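Local coordinates for protein VP2 (Primate bocaparvovirus 1, PDB 7L0Y) that builds the T=1 icosahedral capsid of human bocavirus 1, sixty copies of the capsid proteins assembling into a shell about 26 nm across, at residues F318-G323 and P411-S415; T488-H492 and D506-P510. All coordinates share one frame. Residue numbers count along the deposited sequence, not the author numbering.

Contact 1: residues F318-G323 and P411-S415; sequences FDPPSG and PFDGS
Phe412 is the centrepiece here: its ring reaches out from a type I beta turn, Pro411 to Gly414, against the irregular segment 318-323. The turn's central residues, Phe412 (phi/psi -75/-19°) and Asp413 (-71/-20°), let Gly414 N bond to Pro411 O at 3.0 Å. Gly414, at phi 106°, adopts a backbone that would jam a CB against the preceding carbonyl. Asp413, chi1 p, turns its carboxylate forward along the chain so that OD1 accepts from Ser415 N and Ser415 OG, both at 3.1 Å; the first bond makes an Asx turn. Phe412 (chi1 m, -69°; chi2 -19°) points its CA-to-CB bond toward the other segment. There a cis peptide bond precedes Pro320, and the chain bends through Pro321 and Ser322 to Gly323, whose CA lies 5.5 Å from Phe412 CA. Gly323 CA sits 3.4 Å from the centroid of the Phe412 ring, 3° off its normal: a CH-pi contact that leaves little room for a CB, while a positive phi of 63° is also most easily adopted by glycine. At the ring edge Pro320 O stands 3.1 Å from Phe412 CD2, and Pro320 CG packs 4.0 Å from Phe412 CB. Phe318, chi1 t, brings CZ to 3.7 Å from Phe412 CE2, with ring planes at 76°. A second subunit adds Pro381 against Phe412, and its Arg248 joins same-chain Arg285 in salt bridges to Asp319. Packing round one aromatic ring thus joins two parts of the long GH loop insertion of the parvovirus jelly roll, at a subunit interface.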
loop_
_atom_site.group_PDB
_atom_site.type_symbol
_atom_site.label_atom_id
_atom_site.label_comp_id
_atom_site.label_asym_id
_atom_site.label_seq_id
_atom_site.Cartn_x
_atom_site.Cartn_y
_atom_site.Cartn_z
ATOM N N PHE A 318 -38.350 -108.118 -16.930
ATOM C CA PHE A 318 -37.294 -107.295 -17.505
ATOM C C PHE A 318 -37.335 -107.499 -19.015
ATOM O O PHE A 318 -36.938 -108.542 -19.533
ATOM C CB PHE A 318 -35.945 -107.672 -16.914
ATOM C CG PHE A 318 -34.810 -106.866 -17.444
ATOM C CD1 PHE A 318 -34.507 -105.637 -16.895
ATOM C CD2 PHE A 318 -34.058 -107.325 -18.504
ATOM C CE1 PHE A 318 -33.467 -104.895 -17.383
ATOM C CE2 PHE A 318 -33.023 -106.584 -18.997
ATOM C CZ PHE A 318 -32.725 -105.368 -18.436
ATOM N N ASP A 319 -37.824 -106.494 -19.725
ATOM C CA ASP A 319 -37.951 -106.603 -21.166
ATOM C C ASP A 319 -37.772 -105.237 -21.820
ATOM O O ASP A 319 -38.228 -104.234 -21.277
ATOM C CB ASP A 319 -39.314 -107.200 -21.504
ATOM C CG ASP A 319 -39.491 -107.459 -22.972
ATOM O OD1 ASP A 319 -38.801 -108.354 -23.505
ATOM O OD2 ASP A 319 -40.332 -106.778 -23.596
ATOM N N PRO A 320 -37.124 -105.186 -22.993
ATOM C CA PRO A 320 -36.427 -106.277 -23.680
ATOM C C PRO A 320 -35.098 -106.642 -23.030
ATOM O O PRO A 320 -34.370 -105.770 -22.579
ATOM C CB PRO A 320 -36.212 -105.717 -25.084
ATOM C CG PRO A 320 -36.125 -104.259 -24.881
ATOM C CD PRO A 320 -37.050 -103.928 -23.753
ATOM N N PRO A 321 -34.809 -107.927 -22.960
ATOM C CA PRO A 321 -33.563 -108.378 -22.329
ATOM C C PRO A 321 -32.312 -108.164 -23.167
ATOM O O PRO A 321 -31.211 -108.050 -22.626
ATOM C CB PRO A 321 -33.826 -109.868 -22.111
ATOM C CG PRO A 321 -34.722 -110.230 -23.224
ATOM C CD PRO A 321 -35.584 -109.047 -23.512
ATOM N N SER A 322 -32.474 -108.110 -24.491
ATOM C CA SER A 322 -31.354 -108.361 -25.394
ATOM C C SER A 322 -30.344 -107.224 -25.387
ATOM O O SER A 322 -29.200 -107.404 -25.815
ATOM C CB SER A 322 -31.873 -108.610 -26.810
ATOM O OG SER A 322 -32.542 -107.479 -27.336
ATOM N N GLY A 323 -30.740 -106.049 -24.915
ATOM C CA GLY A 323 -29.823 -104.924 -24.930
ATOM C C GLY A 323 -29.441 -104.559 -26.348
ATOM O O GLY A 323 -30.288 -104.443 -27.237
ATOM N N PRO A 411 -31.341 -97.640 -20.314
ATOM C CA PRO A 411 -32.588 -98.399 -20.466
ATOM C C PRO A 411 -32.760 -98.932 -21.877
ATOM O O PRO A 411 -32.566 -98.220 -22.860
ATOM C CB PRO A 411 -33.660 -97.368 -20.115
ATOM C CG PRO A 411 -32.988 -96.475 -19.163
ATOM C CD PRO A 411 -31.561 -96.372 -19.602
ATOM N N PHE A 412 -33.122 -100.208 -21.971
ATOM C CA PHE A 412 -33.107 -100.879 -23.264
ATOM C C PHE A 412 -34.264 -100.452 -24.146
ATOM O O PHE A 412 -34.209 -100.632 -25.365
ATOM C CB PHE A 412 -33.108 -102.388 -23.064
ATOM C CG PHE A 412 -31.838 -102.905 -22.494
ATOM C CD1 PHE A 412 -30.687 -102.148 -22.568
ATOM C CD2 PHE A 412 -31.783 -104.143 -21.899
ATOM C CE1 PHE A 412 -29.511 -102.614 -22.052
ATOM C CE2 PHE A 412 -30.610 -104.614 -21.381
ATOM C CZ PHE A 412 -29.469 -103.851 -21.457
ATOM N N ASP A 413 -35.316 -99.884 -23.564
ATOM C CA ASP A 413 -36.379 -99.334 -24.394
ATOM C C ASP A 413 -35.923 -98.072 -25.106
ATOM O O ASP A 413 -36.531 -97.671 -26.101
ATOM C CB ASP A 413 -37.619 -99.054 -23.549
ATOM C CG ASP A 413 -37.364 -98.050 -22.454
ATOM O OD1 ASP A 413 -36.198 -97.685 -22.224
ATOM O OD2 ASP A 413 -38.341 -97.610 -21.823
ATOM N N GLY A 414 -34.865 -97.434 -24.614
ATOM C CA GLY A 414 -34.322 -96.240 -25.221
ATOM C C GLY A 414 -34.610 -94.953 -24.484
ATOM O O GLY A 414 -34.142 -93.898 -24.920
ATOM N N SER A 415 -35.356 -94.994 -23.388
ATOM C CA SER A 415 -35.659 -93.775 -22.662
ATOM C C SER A 415 -34.469 -93.352 -21.815
ATOM O O SER A 415 -33.689 -94.175 -21.341
ATOM C CB SER A 415 -36.891 -93.963 -21.784
ATOM O OG SER A 415 -36.651 -94.928 -20.785
#

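Contact 2: residues T488-H492 and D506-P510; sequences TPTYH and DQCMP
Two type I beta turns, Pro489 to His492 and Asp506 to Met509, face each other with backbones well apart: the closest CA atoms, of Thr490 and Gln507, are 7.9 Å from each other. Tyr491 spans the gap. Its chi1 is m (-67°) and chi2 -79°, so although CA-to-CB points sideways, the phenol ends against the second turn, where OH donates to Gln507 O at 2.6 Å; Met509 CE lies 4.5 Å from Tyr491 CE2. Gln507, nearly extended (chi1 m, chi2 t), reaches toward the first turn, but its NE2 stays 3.7 Å from Thr490 OG1. Its amide is used by the same chain instead: OE1 accepts from Thr503 N and Ser504 N, while NE2 donates to Gly478 O and Ser480 OG. Thr490 OG1 likewise pairs with Ser480 N. Pro470 of a neighbouring subunit covers Tyr491 and Met509. The chemistry implies a directional link: one buried phenol satisfies a turn carbonyl, while glutamine and threonine meet through the shared 478-480 region.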
loop_
_atom_site.group_PDB
_atom_site.type_symbol
_atom_site.label_atom_id
_atom_site.label_comp_id
_atom_site.label_asym_id
_atom_site.label_seq_id
_atom_site.Cartn_x
_atom_site.Cartn_y
_atom_site.Cartn_z
ATOM N N THR A 488 -55.292 -93.122 -48.099
ATOM C CA THR A 488 -54.743 -92.056 -47.273
ATOM C C THR A 488 -53.341 -92.399 -46.795
ATOM O O THR A 488 -53.131 -93.484 -46.241
ATOM C CB THR A 488 -55.649 -91.791 -46.073
ATOM O OG1 THR A 488 -56.964 -91.472 -46.536
ATOM C CG2 THR A 488 -55.127 -90.624 -45.283
ATOM N N PRO A 489 -52.369 -91.508 -46.978
ATOM C CA PRO A 489 -51.003 -91.780 -46.518
ATOM C C PRO A 489 -50.882 -91.735 -45.001
ATOM O O PRO A 489 -51.832 -91.454 -44.275
ATOM C CB PRO A 489 -50.185 -90.670 -47.178
ATOM C CG PRO A 489 -51.152 -89.573 -47.375
ATOM C CD PRO A 489 -52.461 -90.223 -47.686
ATOM N N THR A 490 -49.655 -91.975 -44.535
ATOM C CA THR A 490 -49.447 -92.379 -43.149
ATOM C C THR A 490 -49.906 -91.327 -42.152
ATOM O O THR A 490 -50.728 -91.612 -41.288
ATOM C CB THR A 490 -47.984 -92.724 -42.901
ATOM O OG1 THR A 490 -47.640 -93.896 -43.643
ATOM C CG2 THR A 490 -47.756 -92.986 -41.438
ATOM N N TYR A 491 -49.368 -90.123 -42.211
ATOM C CA TYR A 491 -49.676 -89.145 -41.179
ATOM C C TYR A 491 -50.832 -88.233 -41.558
ATOM O O TYR A 491 -50.998 -87.169 -40.963
ATOM C CB TYR A 491 -48.428 -88.361 -40.804
ATOM C CG TYR A 491 -47.421 -89.249 -40.130
ATOM C CD1 TYR A 491 -47.561 -89.586 -38.797
ATOM C CD2 TYR A 491 -46.337 -89.752 -40.819
ATOM C CE1 TYR A 491 -46.652 -90.384 -38.174
ATOM C CE2 TYR A 491 -45.425 -90.554 -40.200
ATOM C CZ TYR A 491 -45.584 -90.869 -38.877
ATOM O OH TYR A 491 -44.666 -91.678 -38.254
ATOM N N HIS A 492 -51.565 -88.579 -42.597
ATOM C CA HIS A 492 -52.716 -87.824 -43.036
ATOM C C HIS A 492 -53.945 -88.322 -42.271
ATOM O O HIS A 492 -53.862 -89.212 -41.425
ATOM C CB HIS A 492 -52.849 -87.987 -44.546
ATOM C CG HIS A 492 -53.618 -86.899 -45.218
ATOM N ND1 HIS A 492 -53.151 -85.607 -45.294
ATOM C CD2 HIS A 492 -54.806 -86.908 -45.862
ATOM C CE1 HIS A 492 -54.023 -84.862 -45.944
ATOM N NE2 HIS A 492 -55.036 -85.628 -46.302
ATOM N N ASP A 506 -39.855 -97.973 -39.584
ATOM C CA ASP A 506 -39.162 -96.913 -40.301
ATOM C C ASP A 506 -40.063 -95.715 -40.547
ATOM O O ASP A 506 -39.574 -94.586 -40.652
ATOM C CB ASP A 506 -38.606 -97.442 -41.618
ATOM C CG ASP A 506 -37.402 -98.335 -41.421
ATOM O OD1 ASP A 506 -36.801 -98.288 -40.328
ATOM O OD2 ASP A 506 -37.051 -99.084 -42.356
ATOM N N GLN A 507 -41.372 -95.934 -40.644
ATOM C CA GLN A 507 -42.286 -94.808 -40.772
ATOM C C GLN A 507 -42.312 -93.978 -39.501
ATOM O O GLN A 507 -42.685 -92.802 -39.532
ATOM C CB GLN A 507 -43.680 -95.307 -41.117
ATOM C CG GLN A 507 -43.751 -95.960 -42.464
ATOM C CD GLN A 507 -45.095 -96.564 -42.738
ATOM O OE1 GLN A 507 -45.858 -96.846 -41.824
ATOM N NE2 GLN A 507 -45.383 -96.797 -44.001
ATOM N N CYS A 508 -41.912 -94.567 -38.379
ATOM C CA CYS A 508 -41.743 -93.818 -37.149
ATOM C C CYS A 508 -40.461 -93.006 -37.133
ATOM O O CYS A 508 -40.265 -92.216 -36.206
ATOM C CB CYS A 508 -41.779 -94.769 -35.963
ATOM S SG CYS A 508 -43.361 -95.575 -35.719
ATOM N N MET A 509 -39.600 -93.172 -38.134
ATOM C CA MET A 509 -38.389 -92.390 -38.325
ATOM C C MET A 509 -37.464 -92.496 -37.122
ATOM O O MET A 509 -37.300 -91.528 -36.373
ATOM C CB MET A 509 -38.751 -90.937 -38.600
ATOM C CG MET A 509 -39.485 -90.741 -39.895
ATOM S SD MET A 509 -40.012 -89.044 -40.126
ATOM C CE MET A 509 -41.416 -88.986 -39.016
ATOM N N PRO A 510 -36.843 -93.651 -36.902
ATOM C CA PRO A 510 -35.912 -93.783 -35.783
ATOM C C PRO A 510 -34.654 -92.962 -36.003
ATOM O O PRO A 510 -34.368 -92.490 -37.101
ATOM C CB PRO A 510 -35.604 -95.279 -35.762
ATOM C CG PRO A 510 -35.811 -95.700 -37.151
ATOM C CD PRO A 510 -36.937 -94.894 -37.679
#

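Overall arrangement
Both segments of contact 1 come earlier in the chain than either segment of contact 2. Their centres are 24 Å apart and their nearest atoms about 10 Å, without touching. The centre of contact 1 lies about 11 Å from the centre of the chain, that of contact 2 about 20 Å from it. Contact 1 lies within the GH insertion, between strands 215-232 and 424-429, and contact 2 in the C-terminal segment after strand 446-462, beside helix 85-94; both are additions to the jelly-roll core whose sheet holds these three strands. Both are buried and both meet other copies of the protein, which places these loop contacts at the subunit interfaces of the icosahedral shell.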